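Long-range contact in aromatic-amino-acid aminotransferase (Burkholderia pseudomallei, PDB 4F4E), which probably transfers amino groups from aromatic amino acids such as tyrosine to 2-oxoglutarate, using pyridoxal 5'-phosphate held on a lysine: residues 340-352 against 398-412. Sequence-based numbering, arbitrary orientation.
Sequences RIRAMRNGLVERL and ICVAALNTRNLDVVA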
# COMPACT_ATOMS: atom_id res chain seq x y z
N ARG A 340 4.88 -8.79 -30.05
CA ARG A 340 5.25 -7.49 -30.64
C ARG A 340 6.66 -7.11 -30.21
O ARG A 340 7.44 -6.66 -31.02
CB ARG A 340 4.30 -6.35 -30.30
CG ARG A 340 4.54 -5.17 -31.22
CD ARG A 340 4.07 -3.87 -30.62
NE ARG A 340 4.86 -3.48 -29.47
CZ ARG A 340 4.54 -2.49 -28.67
NH1 ARG A 340 3.41 -1.79 -28.91
NH2 ARG A 340 5.32 -2.19 -27.66
N ILE A 341 7.00 -7.34 -28.95
CA ILE A 341 8.36 -7.10 -28.49
C ILE A 341 9.38 -7.88 -29.30
O ILE A 341 10.41 -7.35 -29.69
CB ILE A 341 8.53 -7.36 -26.97
CG1 ILE A 341 7.70 -6.38 -26.14
CG2 ILE A 341 10.02 -7.32 -26.59
CD1 ILE A 341 7.58 -6.85 -24.66
N ARG A 342 9.10 -9.15 -29.54
CA ARG A 342 9.97 -10.02 -30.33
C ARG A 342 10.12 -9.48 -31.76
O ARG A 342 11.20 -9.54 -32.34
CB ARG A 342 9.40 -11.42 -30.39
CG ARG A 342 9.45 -12.21 -29.09
CD ARG A 342 8.91 -13.62 -29.30
NE ARG A 342 9.03 -14.46 -28.11
CZ ARG A 342 8.64 -15.74 -28.06
NH1 ARG A 342 8.08 -16.33 -29.12
NH2 ARG A 342 8.84 -16.44 -26.96
N ALA A 343 9.02 -8.98 -32.31
CA ALA A 343 9.04 -8.45 -33.69
C ALA A 343 9.96 -7.20 -33.74
O ALA A 343 10.70 -6.97 -34.73
CB ALA A 343 7.64 -8.05 -34.13
N MET A 344 9.92 -6.41 -32.68
CA MET A 344 10.72 -5.18 -32.61
C MET A 344 12.18 -5.54 -32.42
O MET A 344 13.06 -4.93 -33.07
CB MET A 344 10.23 -4.23 -31.51
CG MET A 344 8.86 -3.62 -31.74
SD MET A 344 8.76 -2.64 -33.25
CE MET A 344 8.13 -3.84 -34.41
N ARG A 345 12.45 -6.51 -31.54
CA ARG A 345 13.81 -7.00 -31.37
C ARG A 345 14.35 -7.45 -32.73
O ARG A 345 15.46 -7.04 -33.17
CB ARG A 345 13.87 -8.20 -30.40
CG ARG A 345 13.64 -7.79 -28.97
CD ARG A 345 13.72 -9.00 -28.01
NE ARG A 345 13.53 -8.60 -26.61
CZ ARG A 345 14.45 -7.99 -25.88
NH1 ARG A 345 15.64 -7.70 -26.39
NH2 ARG A 345 14.18 -7.66 -24.60
N ASN A 346 13.60 -8.30 -33.42
CA ASN A 346 14.16 -8.86 -34.65
C ASN A 346 14.25 -7.80 -35.75
O ASN A 346 15.20 -7.84 -36.57
CB ASN A 346 13.38 -10.05 -35.20
CG ASN A 346 14.15 -10.74 -36.32
OD1 ASN A 346 15.37 -11.01 -36.20
ND2 ASN A 346 13.48 -10.94 -37.45
N GLY A 347 13.28 -6.90 -35.78
CA GLY A 347 13.30 -5.81 -36.76
C GLY A 347 14.51 -4.92 -36.53
O GLY A 347 15.11 -4.46 -37.49
N LEU A 348 14.89 -4.65 -35.28
CA LEU A 348 16.06 -3.83 -35.00
C LEU A 348 17.32 -4.57 -35.44
O LEU A 348 18.20 -4.03 -36.13
CB LEU A 348 16.14 -3.42 -33.53
CG LEU A 348 17.29 -2.50 -33.07
CD1 LEU A 348 17.30 -1.13 -33.77
CD2 LEU A 348 17.27 -2.35 -31.56
N VAL A 349 17.41 -5.86 -35.09
CA VAL A 349 18.56 -6.63 -35.53
C VAL A 349 18.72 -6.64 -37.05
O VAL A 349 19.80 -6.39 -37.57
CB VAL A 349 18.47 -8.08 -35.01
CG1 VAL A 349 19.65 -8.90 -35.53
CG2 VAL A 349 18.45 -8.08 -33.45
N GLU A 350 17.62 -6.91 -37.76
CA GLU A 350 17.69 -6.96 -39.22
C GLU A 350 18.17 -5.62 -39.80
O GLU A 350 18.98 -5.59 -40.74
CB GLU A 350 16.33 -7.26 -39.84
CG GLU A 350 15.75 -8.66 -39.69
CD GLU A 350 14.23 -8.68 -40.00
OE1 GLU A 350 13.56 -7.60 -39.96
OE2 GLU A 350 13.69 -9.77 -40.27
N ARG A 351 17.61 -4.53 -39.28
CA ARG A 351 17.91 -3.21 -39.79
C ARG A 351 19.36 -2.79 -39.56
O ARG A 351 19.97 -2.18 -40.43
CB ARG A 351 16.95 -2.18 -39.18
CG ARG A 351 15.56 -2.30 -39.77
CD ARG A 351 14.56 -1.57 -38.91
NE ARG A 351 13.27 -1.45 -39.54
CZ ARG A 351 12.43 -2.46 -39.74
NH1 ARG A 351 12.70 -3.70 -39.33
NH2 ARG A 351 11.30 -2.23 -40.36
N LEU A 352 19.90 -3.13 -38.37
CA LEU A 352 21.28 -2.80 -38.06
C LEU A 352 22.24 -3.66 -38.85
O LEU A 352 23.30 -3.19 -39.24
CB LEU A 352 21.53 -2.89 -36.55
CG LEU A 352 20.80 -1.82 -35.74
CD1 LEU A 352 20.89 -2.09 -34.26
CD2 LEU A 352 21.30 -0.41 -36.06
N ILE A 398 17.82 0.20 -23.15
CA ILE A 398 16.67 0.63 -23.98
C ILE A 398 15.44 -0.25 -23.61
O ILE A 398 15.59 -1.43 -23.29
CB ILE A 398 16.97 0.59 -25.50
CG1 ILE A 398 17.33 -0.81 -26.00
CG2 ILE A 398 18.09 1.59 -25.84
CD1 ILE A 398 17.33 -0.92 -27.54
N CYS A 399 14.27 0.39 -23.61
CA CYS A 399 13.00 -0.28 -23.50
C CYS A 399 12.52 -0.65 -24.90
O CYS A 399 12.07 0.21 -25.66
CB CYS A 399 12.00 0.62 -22.81
SG CYS A 399 10.44 -0.21 -22.46
N VAL A 400 12.75 -1.90 -25.26
CA VAL A 400 12.34 -2.44 -26.52
C VAL A 400 10.82 -2.46 -26.63
O VAL A 400 10.29 -2.39 -27.71
CB VAL A 400 12.99 -3.82 -26.73
CG1 VAL A 400 12.42 -4.50 -27.94
CG2 VAL A 400 14.48 -3.64 -26.91
N ALA A 401 10.14 -2.50 -25.48
CA ALA A 401 8.67 -2.35 -25.39
C ALA A 401 8.15 -0.96 -25.73
O ALA A 401 6.91 -0.76 -25.81
CB ALA A 401 8.17 -2.79 -23.99
N ALA A 402 9.05 0.02 -25.89
CA ALA A 402 8.71 1.36 -26.38
C ALA A 402 8.98 1.58 -27.89
O ALA A 402 8.70 2.63 -28.45
CB ALA A 402 9.42 2.42 -25.52
N LEU A 403 9.40 0.52 -28.54
CA LEU A 403 9.59 0.52 -30.00
C LEU A 403 8.29 0.01 -30.62
O LEU A 403 7.63 -0.86 -30.06
CB LEU A 403 10.73 -0.43 -30.39
CG LEU A 403 12.13 -0.06 -29.92
CD1 LEU A 403 13.12 -1.19 -30.29
CD2 LEU A 403 12.54 1.25 -30.55
N ASN A 404 7.96 0.54 -31.78
CA ASN A 404 6.82 0.09 -32.53
C ASN A 404 7.09 0.37 -33.99
O ASN A 404 8.07 1.01 -34.34
CB ASN A 404 5.58 0.84 -32.04
CG ASN A 404 5.81 2.33 -31.94
OD1 ASN A 404 5.92 3.05 -32.97
ND2 ASN A 404 5.85 2.82 -30.72
N THR A 405 6.21 -0.10 -34.87
CA THR A 405 6.44 0.11 -36.32
C THR A 405 6.56 1.61 -36.72
O THR A 405 7.15 1.94 -37.73
CB THR A 405 5.32 -0.52 -37.20
OG1 THR A 405 4.11 0.17 -36.95
CG2 THR A 405 5.17 -2.00 -36.90
N ARG A 406 5.98 2.51 -35.96
CA ARG A 406 6.10 3.92 -36.23
C ARG A 406 7.45 4.57 -35.89
O ARG A 406 7.82 5.60 -36.50
CB ARG A 406 4.98 4.73 -35.54
N ASN A 407 8.18 4.04 -34.91
CA ASN A 407 9.49 4.63 -34.57
C ASN A 407 10.68 3.71 -34.81
O ASN A 407 11.82 4.16 -34.65
CB ASN A 407 9.51 5.16 -33.14
CG ASN A 407 9.42 4.07 -32.09
OD1 ASN A 407 9.65 2.87 -32.35
ND2 ASN A 407 9.06 4.49 -30.86
N LEU A 408 10.43 2.47 -35.23
CA LEU A 408 11.51 1.47 -35.34
C LEU A 408 12.59 1.93 -36.33
O LEU A 408 13.77 1.82 -36.07
CB LEU A 408 10.98 0.09 -35.72
CG LEU A 408 12.03 -1.01 -35.86
CD1 LEU A 408 12.92 -1.18 -34.64
CD2 LEU A 408 11.32 -2.30 -36.21
N ASP A 409 12.18 2.48 -37.47
CA ASP A 409 13.14 2.82 -38.47
C ASP A 409 13.92 4.07 -38.09
O ASP A 409 15.11 4.18 -38.37
CB ASP A 409 12.47 3.02 -39.82
CG ASP A 409 11.73 1.78 -40.25
OD1 ASP A 409 12.35 0.79 -40.54
OD2 ASP A 409 10.52 1.78 -40.24
N VAL A 410 13.22 5.01 -37.49
CA VAL A 410 13.83 6.22 -36.98
C VAL A 410 14.95 5.88 -35.98
O VAL A 410 16.09 6.36 -36.08
CB VAL A 410 12.75 7.13 -36.38
CG1 VAL A 410 13.38 8.31 -35.67
CG2 VAL A 410 11.81 7.63 -37.51
N VAL A 411 14.62 5.00 -35.03
CA VAL A 411 15.56 4.59 -34.01
C VAL A 411 16.74 3.82 -34.61
O VAL A 411 17.93 4.10 -34.28
CB VAL A 411 14.88 3.75 -32.90
CG1 VAL A 411 15.92 3.10 -31.99
CG2 VAL A 411 13.91 4.59 -32.08
N ALA A 412 16.46 2.85 -35.49
CA ALA A 412 17.52 2.05 -36.08
C ALA A 412 18.49 2.92 -36.89
O ALA A 412 19.72 2.77 -36.81
CB ALA A 412 16.96 0.95 -36.95
O HOH W 1 7.65 -3.29 -28.52
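The axes of helix 340-352 and of residues 408-412, the first turn of helix 408-419, approach to 10.0 Å and cross at -45°. The strand end, 3-10 turn and loop leading into the second helix follow the same side of 340-352; the nearest CA atoms pair Ile341 with Ala401, Met344 with Leu403 and Leu348 with Ala412. Leu408 is a knob in the hole formed by Met344, Gly347, Leu348 and Arg351; its CD2 reaches within 4.1 Å of Gly347 CA, so the bare glycine lets it settle close to the helix. CD2 also lies over the centre of one face of the Arg351 guanidinium. Two acceptors fix that group in its own plane: NE gives a nearly straight salt-bridge hydrogen bond to Asp409 OD1 (2.6 Å, 169°), entering from above the carboxylate plane, while NH1 turns back to Gly347 O (3.1 Å). Leu348 CD1 rests against Ala412 CB (3.8 Å). Met344, bent at chi2 (-59°), lays its SD over the backbone of Asn404, 3.4 Å from CA, with CG against Leu403 CB. Val400 CG1 packs on Ile341 CG2 and Arg345 CG. A water takes a hydrogen bond from Arg340 NH2 and donates to Val400 O and Leu403 O. Asn407 ties the loop back on the 3-10 turn: OD1 accepts from Asn404 N, ND2 donates to Ala402 O. The contact lies inside the small domain of this fold-type I aminotransferase, where long helix 324-354 meets the C-terminal helix; Arg340 NH1 hydrogen-bonds Thr60 O, and Arg345 NH1 hydrogen-bonds Ser372 OG in strand 371-373, the antiparallel partner of strand 397-399.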